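Local coordinates for Dye type peroxidase A (Streptomyces lividans 1326, PDB 6GZW), which binds heme and, as a dye-decolourising peroxidase, probably uses hydrogen peroxide to oxidise dyes and other reducing substrates, at residues 295-307 with 318-332. Sequence-based numbering, arbitrary orientation.
Sequences GGAAMVRRPFSYH and AGLLFVCWQADPLRG. With HEM (protoporphyrin IX containing Fe), chain C.
V300 and W325, F304 and L321, and Y306 and G319 each exchange two backbone N-H...O bonds, so 300-307 runs antiparallel to 318-325. Between the first two pairs the 300-307 chain is interrupted at R302 and P303, where R302 N still reaches V323 O (2.9 Å). Beyond Q326 the chain turns back, and A298 N donates to R331 O. This is the hairpin of strands 300-310 and 316-326 in the C-terminal ferredoxin-like half of the Dyp-type peroxidase fold, with the heme against the face carrying R301 and L320. R301, bent at chi3 (-64°), lays its guanidinium over heme C4D and sends NH1 and NH2 to the same propionate oxygen, O2A, each at 2.8 Å. NH1 also donates to the water that binds the iron at 2.0 Å and pairs with D183. F322 puts CZ 3.3 Å from heme C3C, while the sulfur of M299 sits at the edge of the F322 ring. On the other side, the Y306 ring, swung between its own N and carbonyl carbon (chi1 75°), lies over G319, whose CA makes a CH-pi contact 3.9 Å from the centroid; Y306 CD2 touches L321 CD2 at 3.4 Å. With an alanine here, G319 would probably lose the ring over it and R225 its cation-pi partner. Across the sheet from the heme, one water accepts from R302 NH1 and W325 NE1 and donates to R302 O; R302 NE bonds T24 O and NH2 Q27 OE1.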
# COMPACT_ATOMS: atom_id res chain seq x y z
N GLY A 295 -27.82 -22.14 10.33
CA GLY A 295 -28.20 -22.38 11.71
C GLY A 295 -27.69 -21.34 12.68
O GLY A 295 -27.36 -21.66 13.81
N GLY A 296 -27.61 -20.07 12.25
CA GLY A 296 -27.23 -18.98 13.11
C GLY A 296 -25.73 -18.66 13.10
O GLY A 296 -25.32 -17.71 13.76
N ALA A 297 -24.92 -19.43 12.37
CA ALA A 297 -23.47 -19.13 12.25
C ALA A 297 -23.24 -17.71 11.69
O ALA A 297 -23.92 -17.30 10.73
CB ALA A 297 -22.80 -20.16 11.40
N ALA A 298 -22.33 -16.97 12.32
CA ALA A 298 -22.17 -15.55 12.02
C ALA A 298 -20.77 -15.13 12.37
O ALA A 298 -20.09 -15.79 13.14
CB ALA A 298 -23.18 -14.71 12.80
N MET A 299 -20.36 -14.02 11.76
CA MET A 299 -19.02 -13.48 12.00
C MET A 299 -19.02 -12.01 11.64
O MET A 299 -19.78 -11.58 10.80
CB MET A 299 -17.99 -14.25 11.17
CG MET A 299 -18.09 -14.01 9.65
SD MET A 299 -17.49 -15.37 8.66
CE MET A 299 -18.89 -16.46 8.92
N VAL A 300 -18.12 -11.25 12.26
CA VAL A 300 -17.76 -9.91 11.78
C VAL A 300 -16.65 -10.08 10.75
O VAL A 300 -15.76 -10.91 10.91
CB VAL A 300 -17.36 -8.97 12.93
CG1 VAL A 300 -16.49 -7.80 12.47
CG2 VAL A 300 -18.61 -8.44 13.63
N ARG A 301 -16.80 -9.37 9.64
CA ARG A 301 -15.80 -9.34 8.57
C ARG A 301 -15.17 -7.96 8.54
O ARG A 301 -15.86 -6.96 8.56
CB ARG A 301 -16.48 -9.65 7.23
CG ARG A 301 -16.95 -11.10 7.14
CD ARG A 301 -17.77 -11.37 5.89
NE ARG A 301 -19.00 -10.58 5.96
CZ ARG A 301 -19.44 -9.71 5.05
NH1 ARG A 301 -18.79 -9.45 3.91
NH2 ARG A 301 -20.60 -9.10 5.28
N ARG A 302 -13.84 -7.90 8.51
CA ARG A 302 -13.13 -6.64 8.60
C ARG A 302 -11.80 -6.81 7.85
O ARG A 302 -10.73 -6.92 8.47
CB ARG A 302 -12.93 -6.25 10.07
CG ARG A 302 -12.42 -4.86 10.32
CD ARG A 302 -12.21 -4.55 11.80
NE ARG A 302 -11.60 -3.25 11.91
CZ ARG A 302 -10.30 -2.99 11.78
NH1 ARG A 302 -9.42 -3.96 11.54
NH2 ARG A 302 -9.89 -1.73 11.89
N PRO A 303 -11.86 -6.81 6.51
CA PRO A 303 -10.75 -7.19 5.64
C PRO A 303 -9.85 -6.04 5.23
O PRO A 303 -10.17 -4.87 5.48
CB PRO A 303 -11.49 -7.71 4.38
CG PRO A 303 -12.66 -6.78 4.28
CD PRO A 303 -13.11 -6.64 5.72
N PHE A 304 -8.79 -6.40 4.55
CA PHE A 304 -8.04 -5.51 3.70
C PHE A 304 -7.91 -6.15 2.32
O PHE A 304 -7.84 -7.38 2.21
CB PHE A 304 -6.64 -5.27 4.25
CG PHE A 304 -6.61 -4.65 5.62
CD1 PHE A 304 -6.65 -5.44 6.74
CD2 PHE A 304 -6.51 -3.27 5.78
CE1 PHE A 304 -6.62 -4.89 8.00
CE2 PHE A 304 -6.44 -2.71 7.05
CZ PHE A 304 -6.53 -3.53 8.16
N SER A 305 -7.83 -5.33 1.28
CA SER A 305 -7.51 -5.85 -0.05
C SER A 305 -5.97 -5.91 -0.19
O SER A 305 -5.25 -5.29 0.60
CB SER A 305 -8.15 -4.98 -1.15
OG SER A 305 -9.57 -5.09 -1.10
N TYR A 306 -5.47 -6.75 -1.10
CA TYR A 306 -4.03 -6.83 -1.37
C TYR A 306 -3.72 -6.93 -2.83
O TYR A 306 -4.54 -7.39 -3.66
CB TYR A 306 -3.36 -7.97 -0.58
CG TYR A 306 -3.62 -9.40 -1.10
CD1 TYR A 306 -2.78 -10.00 -2.03
CD2 TYR A 306 -4.69 -10.15 -0.63
CE1 TYR A 306 -3.00 -11.30 -2.50
CE2 TYR A 306 -4.91 -11.46 -1.09
CZ TYR A 306 -4.06 -12.04 -1.99
OH TYR A 306 -4.28 -13.33 -2.43
N HIS A 307 -2.55 -6.44 -3.15
CA HIS A 307 -1.93 -6.59 -4.44
C HIS A 307 -0.42 -6.55 -4.27
O HIS A 307 0.11 -5.53 -3.87
CB HIS A 307 -2.34 -5.51 -5.38
CG HIS A 307 -1.56 -5.53 -6.65
ND1 HIS A 307 -1.67 -6.56 -7.56
CD2 HIS A 307 -0.59 -4.71 -7.11
CE1 HIS A 307 -0.83 -6.35 -8.55
NE2 HIS A 307 -0.16 -5.23 -8.30
N ALA A 318 -3.20 -10.75 -6.25
CA ALA A 318 -4.12 -9.73 -5.73
C ALA A 318 -5.36 -10.41 -5.22
O ALA A 318 -5.77 -11.45 -5.73
CB ALA A 318 -4.47 -8.74 -6.80
N GLY A 319 -5.99 -9.79 -4.23
CA GLY A 319 -7.15 -10.42 -3.65
C GLY A 319 -7.62 -9.75 -2.38
O GLY A 319 -7.59 -8.52 -2.25
N LEU A 320 -8.06 -10.58 -1.44
CA LEU A 320 -8.60 -10.10 -0.16
C LEU A 320 -7.92 -10.78 0.99
O LEU A 320 -7.79 -12.02 0.99
CB LEU A 320 -10.09 -10.45 -0.11
CG LEU A 320 -10.92 -9.78 1.00
CD1 LEU A 320 -11.12 -8.31 0.73
CD2 LEU A 320 -12.27 -10.50 1.10
N LEU A 321 -7.41 -9.98 1.95
CA LEU A 321 -7.01 -10.51 3.25
C LEU A 321 -8.29 -10.54 4.05
O LEU A 321 -8.73 -9.52 4.61
CB LEU A 321 -5.94 -9.68 3.94
CG LEU A 321 -4.68 -9.39 3.12
CD1 LEU A 321 -3.73 -8.50 3.90
CD2 LEU A 321 -3.98 -10.68 2.70
N PHE A 322 -8.94 -11.69 3.99
CA PHE A 322 -10.20 -11.93 4.68
C PHE A 322 -9.85 -12.10 6.15
O PHE A 322 -9.02 -12.92 6.49
CB PHE A 322 -10.85 -13.18 4.09
CG PHE A 322 -12.19 -13.52 4.67
CD1 PHE A 322 -13.35 -12.95 4.16
CD2 PHE A 322 -12.29 -14.39 5.72
CE1 PHE A 322 -14.61 -13.26 4.68
CE2 PHE A 322 -13.54 -14.71 6.25
CZ PHE A 322 -14.70 -14.14 5.72
N VAL A 323 -10.48 -11.30 7.01
CA VAL A 323 -10.25 -11.32 8.45
C VAL A 323 -11.59 -11.31 9.13
O VAL A 323 -12.32 -10.32 9.06
CB VAL A 323 -9.44 -10.10 8.90
CG1 VAL A 323 -9.09 -10.23 10.38
CG2 VAL A 323 -8.17 -9.98 8.09
N CYS A 324 -11.97 -12.42 9.75
CA CYS A 324 -13.28 -12.51 10.39
C CYS A 324 -13.14 -12.83 11.86
O CYS A 324 -12.16 -13.47 12.29
CB CYS A 324 -14.22 -13.55 9.73
SG CYS A 324 -13.65 -15.26 9.82
N TRP A 325 -14.17 -12.41 12.60
CA TRP A 325 -14.18 -12.39 14.05
C TRP A 325 -15.45 -13.10 14.53
O TRP A 325 -16.53 -12.83 14.02
CB TRP A 325 -14.17 -10.93 14.50
CG TRP A 325 -12.92 -10.17 14.12
CD1 TRP A 325 -12.71 -9.35 13.04
CD2 TRP A 325 -11.71 -10.16 14.87
NE1 TRP A 325 -11.43 -8.84 13.07
CE2 TRP A 325 -10.80 -9.32 14.20
CE3 TRP A 325 -11.30 -10.80 16.05
CZ2 TRP A 325 -9.51 -9.11 14.67
CZ3 TRP A 325 -10.02 -10.57 16.53
CH2 TRP A 325 -9.14 -9.76 15.82
N GLN A 326 -15.30 -14.01 15.50
CA GLN A 326 -16.43 -14.74 16.07
C GLN A 326 -16.08 -15.24 17.48
O GLN A 326 -14.90 -15.39 17.81
CB GLN A 326 -16.78 -15.94 15.19
CG GLN A 326 -15.61 -16.86 14.88
CD GLN A 326 -15.04 -16.67 13.49
OE1 GLN A 326 -15.66 -17.07 12.49
NE2 GLN A 326 -13.85 -16.09 13.41
N ALA A 327 -17.11 -15.52 18.29
CA ALA A 327 -16.87 -16.08 19.62
C ALA A 327 -16.40 -17.51 19.55
O ALA A 327 -15.73 -17.97 20.46
CB ALA A 327 -18.14 -16.00 20.48
N ASP A 328 -16.74 -18.22 18.47
CA ASP A 328 -16.38 -19.63 18.30
C ASP A 328 -16.30 -19.95 16.80
O ASP A 328 -17.32 -19.89 16.13
CB ASP A 328 -17.47 -20.50 18.98
CG ASP A 328 -17.29 -21.98 18.75
OD1 ASP A 328 -16.27 -22.43 18.18
OD2 ASP A 328 -18.20 -22.76 19.16
N PRO A 329 -15.11 -20.35 16.27
CA PRO A 329 -15.06 -20.64 14.81
C PRO A 329 -16.05 -21.70 14.32
O PRO A 329 -16.52 -21.64 13.18
CB PRO A 329 -13.62 -21.12 14.59
CG PRO A 329 -12.85 -20.51 15.70
CD PRO A 329 -13.77 -20.47 16.89
N LEU A 330 -16.38 -22.67 15.19
CA LEU A 330 -17.38 -23.67 14.84
C LEU A 330 -18.82 -23.12 14.74
O LEU A 330 -19.69 -23.85 14.26
CB LEU A 330 -17.30 -24.83 15.83
CG LEU A 330 -16.00 -25.62 15.90
CD1 LEU A 330 -16.20 -26.86 16.78
CD2 LEU A 330 -15.46 -26.04 14.54
N ARG A 331 -19.07 -21.89 15.21
CA ARG A 331 -20.34 -21.18 14.97
C ARG A 331 -20.16 -19.94 14.08
O ARG A 331 -20.96 -19.00 14.16
CB ARG A 331 -20.99 -20.77 16.30
CG ARG A 331 -21.31 -21.94 17.22
CD ARG A 331 -22.32 -21.60 18.31
NE ARG A 331 -21.90 -20.59 19.28
CZ ARG A 331 -21.03 -20.78 20.30
NH1 ARG A 331 -20.41 -21.94 20.50
NH2 ARG A 331 -20.77 -19.75 21.11
N GLY A 332 -19.12 -19.93 13.25
CA GLY A 332 -18.86 -18.79 12.36
C GLY A 332 -18.20 -19.28 11.10
O GLY A 332 -18.81 -19.96 10.28
CHA HEM C . -21.16 -11.27 2.09
CHB HEM C . -17.66 -11.06 -1.25
CHC HEM C . -15.30 -14.61 1.09
CHD HEM C . -18.79 -14.80 4.40
C1A HEM C . -20.43 -10.91 0.99
C2A HEM C . -20.84 -9.95 0.03
C3A HEM C . -19.85 -9.90 -0.90
C4A HEM C . -18.84 -10.84 -0.52
CMA HEM C . -19.77 -9.02 -2.12
CAA HEM C . -22.13 -9.14 0.02
CBA HEM C . -22.11 -7.79 0.73
CGA HEM C . -21.98 -7.95 2.21
O1A HEM C . -22.98 -8.19 2.95
O2A HEM C . -20.84 -7.88 2.75
C1B HEM C . -16.69 -12.01 -0.88
C2B HEM C . -15.46 -12.21 -1.57
C3B HEM C . -14.77 -13.20 -0.95
C4B HEM C . -15.64 -13.61 0.20
CMB HEM C . -15.03 -11.48 -2.81
CAB HEM C . -13.42 -13.73 -1.21
CBB HEM C . -12.45 -13.04 -1.79
C1C HEM C . -16.06 -15.01 2.17
C2C HEM C . -15.69 -16.05 3.07
C3C HEM C . -16.70 -16.11 4.01
C4C HEM C . -17.66 -15.09 3.68
CMC HEM C . -14.47 -16.92 3.01
CAC HEM C . -16.88 -17.05 5.15
CBC HEM C . -16.35 -18.27 5.30
C1D HEM C . -19.67 -13.78 4.02
C2D HEM C . -20.84 -13.47 4.87
C3D HEM C . -21.51 -12.49 4.23
C4D HEM C . -20.72 -12.22 3.00
CMD HEM C . -21.20 -14.10 6.21
CAD HEM C . -22.79 -11.84 4.72
CBD HEM C . -24.04 -12.65 4.33
CGD HEM C . -25.27 -12.01 4.88
O1D HEM C . -25.95 -11.21 4.18
O2D HEM C . -25.60 -12.26 6.06
NA HEM C . -19.24 -11.52 0.60
NB HEM C . -16.75 -12.88 0.14
NC HEM C . -17.26 -14.49 2.51
ND HEM C . -19.68 -13.08 2.87
FE HEM C . -18.29 -13.00 1.53
O HOH W 1 -23.54 -17.39 15.87
O HOH W 2 -17.26 -11.70 2.63
O HOH W 3 -9.86 -6.92 11.13
O HOH W 4 -10.30 -7.29 -2.58